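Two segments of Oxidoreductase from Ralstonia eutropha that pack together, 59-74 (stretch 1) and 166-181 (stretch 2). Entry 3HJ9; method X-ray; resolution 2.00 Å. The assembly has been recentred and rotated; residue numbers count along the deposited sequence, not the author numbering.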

# COMPACT_ATOMS: atom_id res chain seq x y z
N PRO A 59 14.17 4.54 21.74
CA PRO A 59 14.34 3.68 20.54
C PRO A 59 13.46 2.45 20.56
O PRO A 59 13.02 2.05 21.61
CB PRO A 59 15.82 3.28 20.61
CG PRO A 59 16.17 3.40 22.01
CD PRO A 59 15.42 4.60 22.53
N LEU A 60 13.16 1.88 19.39
CA LEU A 60 12.43 0.61 19.35
C LEU A 60 13.41 -0.47 19.84
O LEU A 60 14.61 -0.41 19.51
CB LEU A 60 11.94 0.26 17.94
CG LEU A 60 10.71 0.95 17.35
CD1 LEU A 60 10.83 2.43 17.37
CD2 LEU A 60 10.47 0.47 15.94
N PRO A 61 12.93 -1.45 20.63
CA PRO A 61 13.82 -2.57 20.95
C PRO A 61 14.14 -3.33 19.66
O PRO A 61 13.38 -3.25 18.67
CB PRO A 61 13.01 -3.44 21.93
CG PRO A 61 11.63 -2.90 21.93
CD PRO A 61 11.63 -1.55 21.31
N LEU A 62 15.25 -4.05 19.67
CA LEU A 62 15.71 -4.78 18.49
C LEU A 62 14.65 -5.73 17.92
O LEU A 62 14.52 -5.84 16.70
CB LEU A 62 17.01 -5.55 18.80
CG LEU A 62 17.82 -6.09 17.62
CD1 LEU A 62 18.33 -4.96 16.73
CD2 LEU A 62 18.98 -6.90 18.19
N LYS A 63 13.86 -6.37 18.80
CA LYS A 63 12.76 -7.25 18.38
C LYS A 63 11.73 -6.51 17.52
O LYS A 63 11.28 -7.04 16.51
CB LYS A 63 12.04 -7.88 19.59
CG LYS A 63 10.93 -8.95 19.26
CD LYS A 63 10.26 -9.48 20.56
CE LYS A 63 9.13 -10.50 20.32
NZ LYS A 63 8.03 -9.98 19.46
N GLN A 64 11.38 -5.29 17.93
CA GLN A 64 10.43 -4.48 17.20
C GLN A 64 11.02 -3.95 15.91
O GLN A 64 10.33 -3.97 14.89
CB GLN A 64 9.84 -3.34 18.02
CG GLN A 64 8.81 -3.79 19.05
CD GLN A 64 8.08 -2.63 19.70
OE1 GLN A 64 8.52 -1.47 19.63
NE2 GLN A 64 6.96 -2.93 20.36
N LEU A 65 12.27 -3.48 15.93
CA LEU A 65 12.91 -3.04 14.67
C LEU A 65 12.89 -4.19 13.64
O LEU A 65 12.55 -3.99 12.47
CB LEU A 65 14.33 -2.58 14.91
CG LEU A 65 15.16 -2.04 13.74
CD1 LEU A 65 14.44 -0.86 13.05
CD2 LEU A 65 16.56 -1.66 14.28
N SER A 66 13.20 -5.39 14.11
CA SER A 66 13.22 -6.59 13.27
C SER A 66 11.88 -6.90 12.65
O SER A 66 11.79 -7.08 11.43
CB SER A 66 13.69 -7.78 14.10
OG SER A 66 13.53 -9.01 13.41
N GLU A 67 10.85 -6.99 13.48
CA GLU A 67 9.50 -7.30 13.01
C GLU A 67 8.92 -6.24 12.05
O GLU A 67 8.28 -6.59 11.07
CB GLU A 67 8.57 -7.61 14.19
CG GLU A 67 8.96 -8.89 14.93
CD GLU A 67 8.08 -9.22 16.11
OE1 GLU A 67 7.38 -8.31 16.60
OE2 GLU A 67 8.09 -10.39 16.53
N LEU A 68 9.19 -4.98 12.32
CA LEU A 68 8.78 -3.84 11.47
C LEU A 68 9.38 -3.96 10.07
O LEU A 68 8.65 -3.85 9.04
CB LEU A 68 9.27 -2.50 12.10
CG LEU A 68 9.14 -1.21 11.29
CD1 LEU A 68 7.64 -0.88 11.02
CD2 LEU A 68 9.89 -0.05 12.00
N LEU A 69 10.70 -4.15 10.04
CA LEU A 69 11.42 -4.30 8.79
C LEU A 69 10.91 -5.54 8.03
O LEU A 69 10.69 -5.43 6.86
CB LEU A 69 12.94 -4.32 8.98
CG LEU A 69 13.53 -2.95 9.36
CD1 LEU A 69 14.95 -3.11 9.81
CD2 LEU A 69 13.45 -1.94 8.21
N TRP A 70 10.73 -6.67 8.72
CA TRP A 70 10.19 -7.88 8.10
C TRP A 70 8.75 -7.66 7.56
O TRP A 70 8.43 -8.12 6.45
CB TRP A 70 10.25 -9.06 9.06
CG TRP A 70 9.75 -10.29 8.43
CD1 TRP A 70 10.44 -11.15 7.64
CD2 TRP A 70 8.43 -10.79 8.53
NE1 TRP A 70 9.62 -12.16 7.21
CE2 TRP A 70 8.37 -11.96 7.74
CE3 TRP A 70 7.27 -10.35 9.20
CZ2 TRP A 70 7.21 -12.72 7.62
CZ3 TRP A 70 6.11 -11.11 9.08
CH2 TRP A 70 6.09 -12.29 8.30
N ALA A 71 7.91 -7.01 8.37
CA ALA A 71 6.54 -6.67 7.98
C ALA A 71 6.60 -5.87 6.67
O ALA A 71 6.00 -6.30 5.66
CB ALA A 71 5.79 -5.88 9.09
N ALA A 72 7.43 -4.83 6.64
CA ALA A 72 7.54 -3.95 5.44
C ALA A 72 8.17 -4.60 4.20
O ALA A 72 7.61 -4.48 3.08
CB ALA A 72 8.28 -2.65 5.77
N ALA A 73 9.26 -5.35 4.39
CA ALA A 73 10.08 -5.82 3.25
C ALA A 73 10.60 -7.25 3.29
O ALA A 73 11.37 -7.62 2.41
CB ALA A 73 11.30 -4.88 3.15
N GLY A 74 10.19 -8.04 4.29
CA GLY A 74 10.77 -9.31 4.57
C GLY A 74 10.43 -10.42 3.61
O GLY A 74 9.45 -10.29 2.84
N ALA A 166 2.12 -0.32 -0.36
CA ALA A 166 1.80 -1.62 0.21
C ALA A 166 2.74 -1.95 1.34
O ALA A 166 2.31 -2.38 2.40
CB ALA A 166 1.88 -2.69 -0.83
N MSE A 167 4.02 -1.67 1.13
CA MSE A 167 5.05 -1.96 2.12
C MSE A 167 4.90 -1.04 3.32
O MSE A 167 5.00 -1.48 4.49
CB MSE A 167 6.45 -1.81 1.52
CG MSE A 167 6.67 -2.80 0.42
SE MSE A 167 8.17 -2.27 -0.70
CE MSE A 167 9.57 -3.25 0.13
N ALA A 168 4.62 0.23 3.03
CA ALA A 168 4.33 1.21 4.11
C ALA A 168 3.04 0.81 4.83
O ALA A 168 2.92 1.06 6.03
CB ALA A 168 4.19 2.63 3.53
N GLU A 169 2.08 0.17 4.13
CA GLU A 169 0.84 -0.27 4.79
C GLU A 169 1.09 -1.43 5.75
O GLU A 169 0.52 -1.47 6.85
CB GLU A 169 -0.27 -0.60 3.78
CG GLU A 169 -1.62 -0.88 4.39
CD GLU A 169 -2.24 0.30 5.16
OE1 GLU A 169 -1.64 1.40 5.20
OE2 GLU A 169 -3.34 0.10 5.74
N ASN A 170 1.92 -2.40 5.34
CA ASN A 170 2.34 -3.46 6.24
C ASN A 170 2.95 -2.85 7.51
O ASN A 170 2.68 -3.34 8.61
CB ASN A 170 3.38 -4.39 5.60
CG ASN A 170 2.80 -5.30 4.54
OD1 ASN A 170 1.58 -5.33 4.33
ND2 ASN A 170 3.68 -6.04 3.84
N ALA A 171 3.77 -1.82 7.35
CA ALA A 171 4.45 -1.13 8.50
C ALA A 171 3.44 -0.45 9.42
O ALA A 171 3.57 -0.51 10.67
CB ALA A 171 5.53 -0.12 8.01
N TYR A 172 2.48 0.25 8.83
CA TYR A 172 1.35 0.86 9.59
C TYR A 172 0.60 -0.13 10.46
O TYR A 172 0.37 0.13 11.65
CB TYR A 172 0.32 1.49 8.66
CG TYR A 172 0.42 2.96 8.39
CD1 TYR A 172 0.16 3.90 9.39
CD2 TYR A 172 0.65 3.44 7.08
CE1 TYR A 172 0.18 5.31 9.10
CE2 TYR A 172 0.64 4.82 6.80
CZ TYR A 172 0.42 5.74 7.78
OH TYR A 172 0.43 7.07 7.44
N LEU A 173 0.22 -1.25 9.85
CA LEU A 173 -0.50 -2.33 10.51
C LEU A 173 0.35 -2.97 11.62
O LEU A 173 -0.16 -3.20 12.74
CB LEU A 173 -1.02 -3.38 9.49
CG LEU A 173 -2.12 -2.86 8.52
CD1 LEU A 173 -2.41 -3.85 7.39
CD2 LEU A 173 -3.42 -2.46 9.26
N TYR A 174 1.64 -3.18 11.34
CA TYR A 174 2.56 -3.67 12.39
C TYR A 174 2.59 -2.66 13.56
O TYR A 174 2.43 -3.06 14.73
CB TYR A 174 3.98 -4.00 11.86
CG TYR A 174 4.83 -4.41 13.00
CD1 TYR A 174 4.75 -5.70 13.52
CD2 TYR A 174 5.61 -3.47 13.66
CE1 TYR A 174 5.49 -6.05 14.67
CE2 TYR A 174 6.35 -3.81 14.81
CZ TYR A 174 6.30 -5.09 15.29
OH TYR A 174 7.02 -5.39 16.42
N CYS A 175 2.71 -1.38 13.25
CA CYS A 175 2.76 -0.35 14.30
C CYS A 175 1.51 -0.38 15.19
O CYS A 175 1.63 -0.33 16.43
CB CYS A 175 3.01 1.04 13.72
SG CYS A 175 4.71 1.15 13.12
N ALA A 176 0.35 -0.56 14.55
CA ALA A 176 -0.93 -0.68 15.24
C ALA A 176 -0.94 -1.93 16.13
O ALA A 176 -1.40 -1.85 17.26
CB ALA A 176 -2.12 -0.71 14.25
N SER A 177 -0.45 -3.06 15.61
CA SER A 177 -0.37 -4.30 16.43
C SER A 177 0.54 -4.16 17.65
O SER A 177 0.25 -4.76 18.65
CB SER A 177 0.15 -5.51 15.63
OG SER A 177 1.57 -5.43 15.42
N ALA A 178 1.64 -3.42 17.52
CA ALA A 178 2.68 -3.26 18.57
C ALA A 178 2.61 -1.99 19.43
O ALA A 178 3.54 -1.73 20.22
CB ALA A 178 4.06 -3.34 17.91
N GLY A 179 1.56 -1.19 19.28
CA GLY A 179 1.42 0.04 20.06
C GLY A 179 2.36 1.17 19.68
O GLY A 179 2.73 1.99 20.53
N LEU A 180 2.74 1.23 18.40
CA LEU A 180 3.65 2.25 17.90
C LEU A 180 2.88 3.20 16.96
O LEU A 180 1.86 2.83 16.38
CB LEU A 180 4.79 1.60 17.11
CG LEU A 180 5.83 0.73 17.83
CD1 LEU A 180 6.78 0.07 16.82
CD2 LEU A 180 6.62 1.60 18.85
N GLY A 181 3.38 4.42 16.85
CA GLY A 181 2.86 5.41 15.91
C GLY A 181 3.65 5.32 14.61
O GLY A 181 4.83 4.89 14.60
O HOH W 1 5.70 -0.43 22.34

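Helices 62-73 and 166-177 run in roughly antiparallel directions, with 144° between their N-to-C vectors and a closest axial approach of 7.4 Å. The CA atoms come closest at Ala 72 and Met 167 (a selenomethionine), 4.6 Å apart, whereas those of Gln 64 and Ala 178, toward the other end, are 8.0 Å apart. The contact buries 627 Å² in all, and Tyr 174 contributes the largest single share.

Tyr 174 (chi1 t) enters a hole formed by Gln 64, Glu 67, Leu 68 and Ala 71. One ring face is covered by Leu 68 CA and the Glu 67 carbonyl carbon, and Ala 71 CB lies 3.8 Å from Tyr 174 CB. At the far end of the ring, Tyr 174 OH donates to Glu 67 OE1 at 2.9 Å, so the hydroxyl is satisfied within the buried contact. The other carboxylate oxygen is occupied too: Lys 63 NZ reaches forward one helical turn and forms a salt bridge with Glu 67 OE2 at 3.0 Å, and OE2 has a further partner elsewhere in the structure. Glu 67 therefore accepts hydrogen bonds through both oxygens, one of them across the interface.

The second direct hydrogen bond across the contact runs from Asn 170 ND2 to Ala 71 O, 3.0 Å long with an N-H...O angle of 140°. Ala 71 lies near the C-terminal end of its helix, where Trp 70 O still accepts from Gly 74 N in the i+4 pattern at 2.8 Å; within the two stretches the acceptor Ala 71 O is satisfied by Asn 170 ND2. Asn 170 ND2 also bonds elsewhere in the structure.

Where the helices diverge, water 1 links the stretches. It donates to Ala 178 O at 3.3 Å and accepts a weak hydrogen bond from Gln 64 NE2 at 3.4 Å. Ser 177 OG, by contrast, turns back on its own helix and donates to Tyr 174 O at 2.6 Å; that carbonyl also accepts from Ala 178 N at 2.9 Å.

Apolar contacts make up much of the rest. Leu 68 CD1 approaches Ala 171 CB at 3.8 Å and Cys 175 SG at 4.1 Å, its side-chain end coming nearer although its CA-to-CB bond points sideways. Met 167 CE meets Ala 73 CB at 3.8 Å, and beyond the helices Leu 60 CD2 packs on Leu 180 CD1 at 3.8 Å.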